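Local coordinates for protein sortase (Actinomyces oris, PDB 2XWG) that probably works as a pilus-building sortase, a membrane-anchored cysteine transpeptidase used in fimbrial assembly and present here as its calcium-bound extracellular catalytic domain, at residues 113-121 / 126-134; 69-77 / 193-201. One frame throughout, in Å; residues are numbered along the deposited sequence.

Contact 1: 113-121 / 126-134. With CA (calcium ion), chain F.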
ATOM      1  N   SER A 113      -6.643  10.018   6.667  1.00 28.18           N
ATOM      2  CA  SER A 113      -7.780   9.580   5.856  1.00 27.01           C
ATOM      3  C   SER A 113      -7.501   9.936   4.408  1.00 25.94           C
ATOM      4  O   SER A 113      -7.699  11.076   4.013  1.00 25.07           O
ATOM      5  CB  SER A 113      -9.045  10.306   6.291  1.00 27.44           C
ATOM      6  OG  SER A 113     -10.112   9.924   5.462  1.00 32.07           O
ATOM      7  N   LEU A 114      -7.035   8.966   3.622  1.00 24.77           N
ATOM      8  CA  LEU A 114      -6.500   9.236   2.286  1.00 24.87           C
ATOM      9  C   LEU A 114      -6.969   8.220   1.230  1.00 26.71           C
ATOM     10  O   LEU A 114      -7.221   7.067   1.560  1.00 25.68           O
ATOM     11  CB  LEU A 114      -4.970   9.211   2.327  1.00 23.13           C
ATOM     12  CG  LEU A 114      -4.249  10.278   3.144  1.00 26.88           C
ATOM     13  CD1 LEU A 114      -2.775   9.902   3.330  1.00 22.94           C
ATOM     14  CD2 LEU A 114      -4.383  11.625   2.450  1.00 22.04           C
ATOM     15  N   PRO A 115      -7.065   8.653  -0.045  1.00 20.71           N
ATOM     16  CA  PRO A 115      -7.323   7.804  -1.201  1.00 19.81           C
ATOM     17  C   PRO A 115      -6.060   7.096  -1.615  1.00 25.83           C
ATOM     18  O   PRO A 115      -4.980   7.632  -1.369  1.00 29.78           O
ATOM     19  CB  PRO A 115      -7.682   8.811  -2.283  1.00 20.70           C
ATOM     20  CG  PRO A 115      -6.907  10.008  -1.924  1.00 22.70           C
ATOM     21  CD  PRO A 115      -7.017  10.070  -0.438  1.00 23.09           C
ATOM     22  N   ILE A 116      -6.198   5.925  -2.238  1.00 27.29           N
ATOM     23  CA  ILE A 116      -5.084   5.109  -2.707  1.00 24.42           C
ATOM     24  C   ILE A 116      -5.195   4.988  -4.224  1.00 27.19           C
ATOM     25  O   ILE A 116      -6.268   4.713  -4.747  1.00 27.65           O
ATOM     26  CB  ILE A 116      -5.178   3.715  -2.109  1.00 24.74           C
ATOM     27  CG1 ILE A 116      -5.022   3.791  -0.600  1.00 24.77           C
ATOM     28  CG2 ILE A 116      -4.141   2.813  -2.695  1.00 25.11           C
ATOM     29  CD1 ILE A 116      -5.339   2.516   0.114  1.00 25.57           C
ATOM     30  N   TYR A 117      -4.092   5.205  -4.926  1.00 26.77           N
ATOM     31  CA  TYR A 117      -4.084   5.146  -6.374  1.00 25.12           C
ATOM     32  C   TYR A 117      -3.066   4.126  -6.846  1.00 30.17           C
ATOM     33  O   TYR A 117      -2.151   3.749  -6.098  1.00 30.18           O
ATOM     34  CB  TYR A 117      -3.707   6.502  -6.971  1.00 28.18           C
ATOM     35  CG  TYR A 117      -4.636   7.636  -6.613  1.00 27.66           C
ATOM     36  CD1 TYR A 117      -5.852   7.784  -7.250  1.00 21.80           C
ATOM     37  CD2 TYR A 117      -4.285   8.572  -5.644  1.00 24.71           C
ATOM     38  CE1 TYR A 117      -6.700   8.831  -6.939  1.00 21.78           C
ATOM     39  CE2 TYR A 117      -5.133   9.615  -5.318  1.00 24.72           C
ATOM     40  CZ  TYR A 117      -6.344   9.739  -5.978  1.00 25.37           C
ATOM     41  OH  TYR A 117      -7.201  10.776  -5.661  1.00 24.74           O
ATOM     42  N   HIS A 118      -3.233   3.687  -8.091  1.00 30.68           N
ATOM     43  CA  HIS A 118      -2.285   2.790  -8.745  1.00 32.40           C
ATOM     44  C   HIS A 118      -0.925   3.457  -8.845  1.00 29.52           C
ATOM     45  O   HIS A 118      -0.834   4.598  -9.276  1.00 33.87           O
ATOM     46  CB  HIS A 118      -2.743   2.502 -10.178  1.00 30.72           C
ATOM     47  CG  HIS A 118      -3.937   1.606 -10.282  1.00 35.89           C
ATOM     48  ND1 HIS A 118      -5.231   2.078 -10.210  1.00 34.14           N
ATOM     49  CD2 HIS A 118      -4.034   0.270 -10.491  1.00 34.16           C
ATOM     50  CE1 HIS A 118      -6.069   1.068 -10.344  1.00 36.44           C
ATOM     51  NE2 HIS A 118      -5.368  -0.041 -10.509  1.00 37.24           N
ATOM     52  N   GLY A 119       0.129   2.736  -8.491  1.00 32.32           N
ATOM     53  CA  GLY A 119       1.495   3.170  -8.756  1.00 33.37           C
ATOM     54  C   GLY A 119       2.123   4.129  -7.750  1.00 33.54           C
ATOM     55  O   GLY A 119       1.455   4.611  -6.824  1.00 27.94           O
ATOM     56  N   THR A 120       3.409   4.424  -7.945  1.00 26.65           N
ATOM     57  CA  THR A 120       4.121   5.278  -7.012  1.00 28.25           C
ATOM     58  C   THR A 120       4.974   6.323  -7.726  1.00 31.83           C
ATOM     59  O   THR A 120       6.010   6.763  -7.226  1.00 28.25           O
ATOM     60  CB  THR A 120       4.999   4.446  -6.049  1.00 29.25           C
ATOM     61  OG1 THR A 120       5.875   3.613  -6.816  1.00 32.20           O
ATOM     62  CG2 THR A 120       4.137   3.564  -5.178  1.00 26.70           C
ATOM     63  N   ASP A 121       4.534   6.727  -8.904  1.00 32.86           N
ATOM     64  CA  ASP A 121       5.209   7.805  -9.599  1.00 36.88           C
ATOM     65  C   ASP A 121       5.045   9.072  -8.787  1.00 34.53           C
ATOM     66  O   ASP A 121       4.173   9.159  -7.930  1.00 33.56           O
ATOM     67  CB  ASP A 121       4.600   7.988 -10.971  1.00 38.03           C
ATOM     68  CG  ASP A 121       3.144   8.257 -10.890  1.00 40.41           C
ATOM     69  OD1 ASP A 121       2.368   7.306 -10.601  1.00 36.13           O
ATOM     70  OD2 ASP A 121       2.787   9.434 -11.076  1.00 46.31           O
ATOM     71  N   THR A 126       1.971  12.793  -4.874  1.00 24.73           N
ATOM     72  CA  THR A 126       1.520  14.153  -4.583  1.00 25.88           C
ATOM     73  C   THR A 126      -0.001  14.191  -4.388  1.00 28.36           C
ATOM     74  O   THR A 126      -0.528  15.074  -3.714  1.00 29.23           O
ATOM     75  CB  THR A 126       1.943  15.108  -5.711  1.00 27.69           C
ATOM     76  OG1 THR A 126       3.307  15.515  -5.489  1.00 33.89           O
ATOM     77  CG2 THR A 126       1.077  16.331  -5.743  1.00 28.39           C
ATOM     78  N   GLU A 127      -0.696  13.213  -4.970  1.00 33.82           N
ATOM     79  CA  GLU A 127      -2.152  13.162  -4.959  1.00 34.97           C
ATOM     80  C   GLU A 127      -2.757  12.314  -3.827  1.00 34.53           C
ATOM     81  O   GLU A 127      -3.909  12.532  -3.441  1.00 37.80           O
ATOM     82  CB  GLU A 127      -2.692  12.688  -6.321  1.00 36.98           C
ATOM     83  CG  GLU A 127      -2.644  13.748  -7.427  1.00 43.21           C
ATOM     84  CD  GLU A 127      -3.160  15.112  -6.942  1.00 57.09           C
ATOM     85  OE1 GLU A 127      -4.384  15.220  -6.640  1.00 59.91           O
ATOM     86  OE2 GLU A 127      -2.336  16.069  -6.843  1.00 56.73           O
ATOM     87  N   GLY A 128      -2.004  11.343  -3.310  1.00 30.08           N
ATOM     88  CA  GLY A 128      -2.455  10.548  -2.177  1.00 25.96           C
ATOM     89  C   GLY A 128      -1.521   9.403  -1.837  1.00 27.39           C
ATOM     90  O   GLY A 128      -0.325   9.487  -2.033  1.00 27.10           O
ATOM     91  N   VAL A 129      -2.066   8.318  -1.320  1.00 26.17           N
ATOM     92  CA  VAL A 129      -1.260   7.144  -1.062  1.00 24.20           C
ATOM     93  C   VAL A 129      -1.112   6.348  -2.361  1.00 29.69           C
ATOM     94  O   VAL A 129      -2.100   6.095  -3.066  1.00 29.98           O
ATOM     95  CB  VAL A 129      -1.917   6.272   0.026  1.00 25.97           C
ATOM     96  CG1 VAL A 129      -1.174   4.972   0.158  1.00 28.31           C
ATOM     97  CG2 VAL A 129      -1.939   7.015   1.363  1.00 23.24           C
ATOM     98  N   GLY A 130       0.118   5.970  -2.705  1.00 28.98           N
ATOM     99  CA  GLY A 130       0.352   5.210  -3.919  1.00 26.12           C
ATOM    100  C   GLY A 130       0.522   3.743  -3.597  1.00 29.65           C
ATOM    101  O   GLY A 130       1.158   3.383  -2.615  1.00 33.45           O
ATOM    102  N   HIS A 131      -0.048   2.884  -4.421  1.00 29.42           N
ATOM    103  CA  HIS A 131       0.084   1.455  -4.217  1.00 26.85           C
ATOM    104  C   HIS A 131       1.232   0.875  -5.024  1.00 31.95           C
ATOM    105  O   HIS A 131       1.378   1.163  -6.219  1.00 28.98           O
ATOM    106  CB  HIS A 131      -1.180   0.754  -4.635  1.00 29.72           C
ATOM    107  CG  HIS A 131      -1.032  -0.728  -4.673  1.00 29.70           C
ATOM    108  ND1 HIS A 131      -0.840  -1.423  -5.846  1.00 32.34           N
ATOM    109  CD2 HIS A 131      -1.013  -1.641  -3.677  1.00 29.09           C
ATOM    110  CE1 HIS A 131      -0.730  -2.712  -5.573  1.00 33.05           C
ATOM    111  NE2 HIS A 131      -0.831  -2.869  -4.264  1.00 36.12           N
ATOM    112  N   LEU A 132       2.038   0.036  -4.375  1.00 34.34           N
ATOM    113  CA  LEU A 132       3.296  -0.405  -4.966  1.00 33.07           C
ATOM    114  C   LEU A 132       3.128  -1.523  -5.990  1.00 36.02           C
ATOM    115  O   LEU A 132       2.950  -2.688  -5.620  1.00 38.48           O
ATOM    116  CB  LEU A 132       4.279  -0.821  -3.881  1.00 34.38           C
ATOM    117  CG  LEU A 132       5.704  -1.006  -4.372  1.00 34.64           C
ATOM    118  CD1 LEU A 132       6.125   0.212  -5.158  1.00 40.31           C
ATOM    119  CD2 LEU A 132       6.633  -1.219  -3.216  1.00 31.02           C
ATOM    120  N   PHE A 133       3.196  -1.153  -7.272  1.00 31.20           N
ATOM    121  CA  PHE A 133       3.113  -2.113  -8.359  1.00 32.95           C
ATOM    122  C   PHE A 133       4.119  -3.221  -8.122  1.00 39.32           C
ATOM    123  O   PHE A 133       5.304  -2.974  -7.914  1.00 41.90           O
ATOM    124  CB  PHE A 133       3.358  -1.434  -9.701  1.00 38.91           C
ATOM    125  CG  PHE A 133       3.425  -2.386 -10.878  1.00 40.80           C
ATOM    126  CD1 PHE A 133       2.296  -3.077 -11.300  1.00 41.51           C
ATOM    127  CD2 PHE A 133       4.613  -2.553 -11.583  1.00 40.94           C
ATOM    128  CE1 PHE A 133       2.348  -3.943 -12.387  1.00 43.57           C
ATOM    129  CE2 PHE A 133       4.678  -3.413 -12.666  1.00 45.10           C
ATOM    130  CZ  PHE A 133       3.531  -4.110 -13.076  1.00 47.60           C
ATOM    131  N   GLY A 134       3.631  -4.453  -8.129  1.00 42.37           N
ATOM    132  CA  GLY A 134       4.463  -5.583  -7.791  1.00 40.73           C
ATOM    133  C   GLY A 134       3.945  -6.251  -6.547  1.00 43.78           C
ATOM    134  O   GLY A 134       4.235  -7.421  -6.323  1.00 52.92           O
TER
HETATM  135 CA    CA F1286       8.042   4.825  -7.989  1.00 44.82          CA
HETATM  136  O   HOH W   1      -6.281  13.266  -4.592  1.00 36.43           O
HETATM  137  O   HOH W   2       4.965   1.431  -8.396  1.00 35.97           O
HETATM  138  O   HOH W   3       7.362   4.273 -10.698  1.00 41.66           O
HETATM  139  O   HOH W   4      10.044   2.826  -8.005  1.00 45.45           O
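Tyr-117 meets Glu-127 through the CE2 edge of its ring. Its CB leaves the sheet on the face opposite Ile-116 and Val-129. With chi1 at -60° CG sits beside the backbone N, and the ring turns its CE2 edge toward the backbone of 127-128. CD2 runs past Val-129 O obliquely. CE2 comes 3.7 Å from Glu-127 O, which lies near the ring plane. At the tip, OH is 2.9 Å from a water that donates to Glu-127 O; the water bridges the phenol and this carbonyl. The backbones pair in parallel. Val-129 N bonds to Pro-115 O (3.0 Å), Tyr-117 N to Val-129 O (2.9 Å) and His-131 N to Tyr-117 O (2.8 Å). On the other face Val-129 CG2 meets Leu-114 CD1 at 3.6 Å, while Ile-116 lies beside Val-129, pointing the same way. Past the strand, Thr-120 OG1 binds calcium, with Leu-132 CD1 nearby. His-131 ND1 is hydrogen-bonded to Tyr-92 OH. The two strands and helix 122-127 form a beta-alpha-beta unit, flanked in the sheet by strand 103-107 beside 112-118 and by strand 144-149 beside 129-131.

Contact 2: 69-77 / 193-201. With CA (calcium ion), chain F.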
ATOM      1  N   LEU A  69      -0.140 -13.379  -9.049  1.00 63.34           N
ATOM      2  CA  LEU A  69       0.987 -12.479  -8.830  1.00 63.24           C
ATOM      3  C   LEU A  69       2.253 -13.278  -8.545  1.00 68.11           C
ATOM      4  O   LEU A  69       2.283 -14.138  -7.656  1.00 67.91           O
ATOM      5  CB  LEU A  69       0.703 -11.499  -7.685  1.00 60.69           C
ATOM      6  CG  LEU A  69       1.603 -10.258  -7.588  1.00 55.20           C
ATOM      7  CD1 LEU A  69       1.494  -9.400  -8.847  1.00 53.84           C
ATOM      8  CD2 LEU A  69       1.254  -9.449  -6.368  1.00 42.46           C
ATOM      9  N   GLU A  70       3.297 -12.978  -9.305  1.00 70.34           N
ATOM     10  CA  GLU A  70       4.548 -13.715  -9.228  1.00 72.25           C
ATOM     11  C   GLU A  70       5.624 -12.958  -8.447  1.00 71.40           C
ATOM     12  O   GLU A  70       5.969 -11.819  -8.774  1.00 71.21           O
ATOM     13  CB  GLU A  70       5.030 -14.074 -10.643  1.00 75.29           C
ATOM     14  CG  GLU A  70       5.574 -12.899 -11.511  1.00 85.77           C
ATOM     15  CD  GLU A  70       4.666 -11.647 -11.591  1.00 81.73           C
ATOM     16  OE1 GLU A  70       3.499 -11.740 -12.069  1.00 67.54           O
ATOM     17  OE2 GLU A  70       5.158 -10.557 -11.190  1.00 77.25           O
ATOM     18  N   SER A  71       6.141 -13.601  -7.404  1.00 84.76           N
ATOM     19  CA  SER A  71       7.254 -13.063  -6.620  1.00 81.93           C
ATOM     20  C   SER A  71       8.395 -12.566  -7.517  1.00 86.72           C
ATOM     21  O   SER A  71       8.697 -13.170  -8.551  1.00 89.49           O
ATOM     22  CB  SER A  71       7.764 -14.116  -5.631  1.00 86.06           C
ATOM     23  OG  SER A  71       7.840 -15.394  -6.243  1.00 89.39           O
ATOM     24  N   ALA A  72       9.027 -11.466  -7.114  1.00 77.61           N
ATOM     25  CA  ALA A  72      10.022 -10.803  -7.950  1.00 73.09           C
ATOM     26  C   ALA A  72      10.840  -9.809  -7.125  1.00 70.70           C
ATOM     27  O   ALA A  72      10.673  -9.715  -5.906  1.00 68.77           O
ATOM     28  CB  ALA A  72       9.338 -10.100  -9.129  1.00 67.55           C
ATOM     29  N   PRO A  73      11.748  -9.072  -7.782  1.00 79.60           N
ATOM     30  CA  PRO A  73      12.414  -8.017  -7.023  1.00 75.92           C
ATOM     31  C   PRO A  73      11.464  -6.834  -6.892  1.00 71.37           C
ATOM     32  O   PRO A  73      10.934  -6.381  -7.915  1.00 67.49           O
ATOM     33  CB  PRO A  73      13.603  -7.623  -7.921  1.00 77.55           C
ATOM     34  CG  PRO A  73      13.633  -8.620  -9.050  1.00 78.01           C
ATOM     35  CD  PRO A  73      12.229  -9.127  -9.174  1.00 81.72           C
ATOM     36  N   ILE A  74      11.230  -6.366  -5.667  1.00 65.17           N
ATOM     37  CA  ILE A  74      10.543  -5.096  -5.472  1.00 63.51           C
ATOM     38  C   ILE A  74      11.531  -4.001  -5.100  1.00 60.79           C
ATOM     39  O   ILE A  74      12.139  -4.039  -4.039  1.00 59.41           O
ATOM     40  CB  ILE A  74       9.440  -5.167  -4.405  1.00 57.30           C
ATOM     41  CG1 ILE A  74       9.509  -6.481  -3.639  1.00 60.98           C
ATOM     42  CG2 ILE A  74       8.079  -4.998  -5.056  1.00 56.30           C
ATOM     43  CD1 ILE A  74       8.422  -6.620  -2.597  1.00 56.33           C
ATOM     44  N   LEU A  75      11.678  -3.028  -5.994  1.00 65.53           N
ATOM     45  CA  LEU A  75      12.574  -1.893  -5.800  1.00 61.48           C
ATOM     46  C   LEU A  75      11.936  -0.817  -4.897  1.00 59.92           C
ATOM     47  O   LEU A  75      10.711  -0.745  -4.789  1.00 58.42           O
ATOM     48  CB  LEU A  75      12.939  -1.299  -7.168  1.00 59.31           C
ATOM     49  CG  LEU A  75      13.871  -2.076  -8.119  1.00 67.77           C
ATOM     50  CD1 LEU A  75      15.321  -1.573  -8.059  1.00 62.84           C
ATOM     51  CD2 LEU A  75      13.822  -3.596  -7.897  1.00 72.95           C
ATOM     52  N   ASP A  76      12.757   0.012  -4.245  1.00 49.19           N
ATOM     53  CA  ASP A  76      12.245   1.133  -3.445  1.00 44.79           C
ATOM     54  C   ASP A  76      11.210   1.984  -4.214  1.00 41.18           C
ATOM     55  O   ASP A  76      11.386   2.276  -5.404  1.00 40.10           O
ATOM     56  CB  ASP A  76      13.404   2.008  -2.968  1.00 42.84           C
ATOM     57  CG  ASP A  76      12.957   3.160  -2.066  1.00 43.11           C
ATOM     58  OD1 ASP A  76      12.475   2.922  -0.925  1.00 43.07           O
ATOM     59  OD2 ASP A  76      13.136   4.318  -2.485  1.00 42.65           O
ATOM     60  N   PRO A  77      10.124   2.383  -3.533  1.00 37.78           N
ATOM     61  CA  PRO A  77       9.102   3.216  -4.181  1.00 38.64           C
ATOM     62  C   PRO A  77       9.646   4.537  -4.732  1.00 39.60           C
ATOM     63  O   PRO A  77       9.081   5.054  -5.688  1.00 37.48           O
ATOM     64  CB  PRO A  77       8.093   3.475  -3.051  1.00 35.99           C
ATOM     65  CG  PRO A  77       8.259   2.300  -2.127  1.00 34.45           C
ATOM     66  CD  PRO A  77       9.737   2.002  -2.160  1.00 35.75           C
ATOM     67  N   PRO A 193      16.894   1.850   1.924  1.00 41.66           N
ATOM     68  CA  PRO A 193      16.127   1.855   0.678  1.00 44.54           C
ATOM     69  C   PRO A 193      16.216   0.558  -0.125  1.00 52.80           C
ATOM     70  O   PRO A 193      15.232   0.118  -0.755  1.00 47.61           O
ATOM     71  CB  PRO A 193      16.774   2.986  -0.113  1.00 43.86           C
ATOM     72  CG  PRO A 193      17.250   3.916   0.928  1.00 44.40           C
ATOM     73  CD  PRO A 193      17.735   3.050   2.047  1.00 44.81           C
ATOM     74  N   GLU A 194      17.392  -0.048  -0.132  1.00 61.13           N
ATOM     75  CA  GLU A 194      17.581  -1.226  -0.965  1.00 65.99           C
ATOM     76  C   GLU A 194      17.145  -2.497  -0.231  1.00 63.54           C
ATOM     77  O   GLU A 194      16.940  -3.548  -0.855  1.00 66.24           O
ATOM     78  CB  GLU A 194      19.024  -1.303  -1.501  1.00 68.79           C
ATOM     79  CG  GLU A 194      20.128  -1.280  -0.436  1.00 80.89           C
ATOM     80  CD  GLU A 194      20.444   0.123   0.108  1.00 82.32           C
ATOM     81  OE1 GLU A 194      20.130   1.133  -0.585  1.00 78.84           O
ATOM     82  OE2 GLU A 194      21.016   0.198   1.231  1.00 79.28           O
ATOM     83  N   GLU A 195      16.970  -2.377   1.086  1.00 50.07           N
ATOM     84  CA  GLU A 195      16.552  -3.490   1.932  1.00 53.02           C
ATOM     85  C   GLU A 195      15.047  -3.763   1.815  1.00 56.92           C
ATOM     86  O   GLU A 195      14.236  -3.274   2.611  1.00 53.22           O
ATOM     87  CB  GLU A 195      16.942  -3.229   3.386  1.00 52.81           C
ATOM     88  CG  GLU A 195      18.460  -3.229   3.631  1.00 59.97           C
ATOM     89  CD  GLU A 195      18.841  -2.811   5.054  1.00 65.26           C
ATOM     90  OE1 GLU A 195      17.991  -2.942   5.972  1.00 58.82           O
ATOM     91  OE2 GLU A 195      19.993  -2.350   5.256  1.00 72.93           O
ATOM     92  N   THR A 196      14.698  -4.594   0.841  1.00 55.26           N
ATOM     93  CA  THR A 196      13.323  -4.762   0.389  1.00 49.78           C
ATOM     94  C   THR A 196      12.664  -6.109   0.743  1.00 56.13           C
ATOM     95  O   THR A 196      11.446  -6.255   0.636  1.00 54.75           O
ATOM     96  CB  THR A 196      13.299  -4.574  -1.120  1.00 48.53           C
ATOM     97  OG1 THR A 196      12.667  -3.327  -1.415  1.00 49.60           O
ATOM     98  CG2 THR A 196      12.597  -5.732  -1.819  1.00 54.54           C
ATOM     99  N   ASP A 197      13.463  -7.084   1.180  1.00 62.12           N
ATOM    100  CA  ASP A 197      12.967  -8.439   1.452  1.00 61.33           C
ATOM    101  C   ASP A 197      11.655  -8.520   2.233  1.00 59.19           C
ATOM    102  O   ASP A 197      10.900  -9.486   2.062  1.00 57.60           O
ATOM    103  CB  ASP A 197      14.017  -9.271   2.195  1.00 66.74           C
ATOM    104  CG  ASP A 197      15.187  -9.652   1.316  1.00 72.26           C
ATOM    105  OD1 ASP A 197      15.056  -9.520   0.074  1.00 68.08           O
ATOM    106  OD2 ASP A 197      16.230 -10.088   1.870  1.00 69.64           O
ATOM    107  N   SER A 198      11.386  -7.535   3.093  1.00 53.78           N
ATOM    108  CA  SER A 198      10.247  -7.646   4.011  1.00 53.43           C
ATOM    109  C   SER A 198       8.925  -7.136   3.436  1.00 52.51           C
ATOM    110  O   SER A 198       7.922  -7.056   4.153  1.00 49.78           O
ATOM    111  CB  SER A 198      10.541  -6.990   5.363  1.00 51.01           C
ATOM    112  OG  SER A 198      10.670  -5.592   5.233  1.00 53.98           O
ATOM    113  N   LEU A 199       8.937  -6.817   2.142  1.00 44.84           N
ATOM    114  CA  LEU A 199       7.745  -6.386   1.419  1.00 45.09           C
ATOM    115  C   LEU A 199       7.164  -7.536   0.572  1.00 48.88           C
ATOM    116  O   LEU A 199       6.158  -7.375  -0.121  1.00 46.32           O
ATOM    117  CB  LEU A 199       8.083  -5.191   0.512  1.00 41.11           C
ATOM    118  CG  LEU A 199       8.718  -3.950   1.147  1.00 36.85           C
ATOM    119  CD1 LEU A 199       9.016  -2.908   0.086  1.00 29.91           C
ATOM    120  CD2 LEU A 199       7.848  -3.364   2.270  1.00 31.30           C
ATOM    121  N   ARG A 200       7.812  -8.694   0.636  1.00 57.89           N
ATOM    122  CA  ARG A 200       7.442  -9.858  -0.164  1.00 58.36           C
ATOM    123  C   ARG A 200       6.233 -10.568   0.434  1.00 59.45           C
ATOM    124  O   ARG A 200       5.975 -10.447   1.636  1.00 59.74           O
ATOM    125  CB  ARG A 200       8.640 -10.813  -0.232  1.00 60.42           C
ATOM    126  CG  ARG A 200       9.914 -10.140  -0.733  1.00 65.36           C
ATOM    127  CD  ARG A 200      11.136 -11.049  -0.645  1.00 74.32           C
ATOM    128  NE  ARG A 200      10.921 -12.275  -1.400  1.00 80.62           N
ATOM    129  CZ  ARG A 200      10.848 -12.331  -2.727  1.00 85.59           C
ATOM    130  NH1 ARG A 200      10.980 -11.219  -3.453  1.00 79.87           N
ATOM    131  NH2 ARG A 200      10.638 -13.501  -3.326  1.00 85.50           N
ATOM    132  N   LYS A 201       5.493 -11.318  -0.384  1.00 51.30           N
ATOM    133  CA  LYS A 201       4.393 -12.125   0.144  1.00 50.99           C
ATOM    134  C   LYS A 201       4.857 -13.000   1.301  1.00 57.05           C
ATOM    135  O   LYS A 201       5.924 -13.613   1.240  1.00 59.54           O
ATOM    136  CB  LYS A 201       3.790 -13.021  -0.940  1.00 53.98           C
ATOM    137  CG  LYS A 201       2.858 -12.318  -1.910  1.00 61.47           C
ATOM    138  CD  LYS A 201       2.805 -13.065  -3.235  1.00 67.51           C
ATOM    139  CE  LYS A 201       2.484 -14.535  -3.001  1.00 69.05           C
ATOM    140  NZ  LYS A 201       2.846 -15.367  -4.185  1.00 76.15           N
TER
HETATM  141 CA    CA F1286       8.042   4.825  -7.989  1.00 44.82          CA
HETATM  142  O   HOH W   4      10.044   2.826  -8.005  1.00 45.45           O
HETATM  143  O   HOH W   3       7.362   4.273 -10.698  1.00 41.66           O
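The Arg-200 guanidinium meets Ala-72 O at its edge. NH1 donates to that oxygen at 2.9 Å, and the oxygen lies close to the guanidinium plane. The bond is bent, 131° at the hydrogen, and the donor is tilted from the carbonyl plane. Ser-71 CB approaches NH2 obliquely at 3.7 Å, and nothing in 69-77 stacks squarely on a guanidinium face. A bend at chi3 (58°) turns the end of the arginine toward the loop. The other flat group is the Asp-76 carboxylate. The Pro-193 carbonyl oxygen touches the base of this side chain, 3.4 Å from Asp-76 CB. The carboxylate is held from outside: OD1 forms a salt bridge with Arg-222 and OD2 accepts from Trp-78 N. Between these ends Ile-74 points into 193-201. Its CD1 lies 3.4 Å from Leu-199 CB, though a nearly eclipsed chi1 of 10° leaves the side chain poorly settled in the model. Thr-196 OG1 is modelled as a donor to Ile-74 O, but that oxygen is too close to a neighbour, so the bond is doubtful. Neither segment has a strand here. Residues 69-77 pass over the loop that joins strands 179-191 and 206-214. Pro-77 O binds calcium at 2.5 Å, and a calcium-bound water donates to Asp-76 O. Asp-76, Pro-77 and Trp-78 fit the Asp-Pro-aromatic motif of the lid of class C sortases. Between the two segments polar bonds are sparse, while Arg-222 and calcium also hold the loop, which may be consistent with a movable lid.

Contacts 1 and 2 have centres 16 Å apart and meet at one calcium ion. Thr-120 of contact 1 gives OG1 to the metal and Pro-77 of contact 2 gives its carbonyl O. Glu-80 O and two waters also bind the ion. Packing adds to the join: Leu-132 CD2 makes an apolar contact with Pro-77 CG at 4.0 Å, and Gly-134 O is in van der Waals contact with Leu-69 CD2 at 3.6 Å. The ion therefore ties the lid-like loop to the sheet. Close by, the Asp-76 side chain is about 6 Å from that of Cys-213, the predicted nucleophile, and about 10 Å from that of His-151.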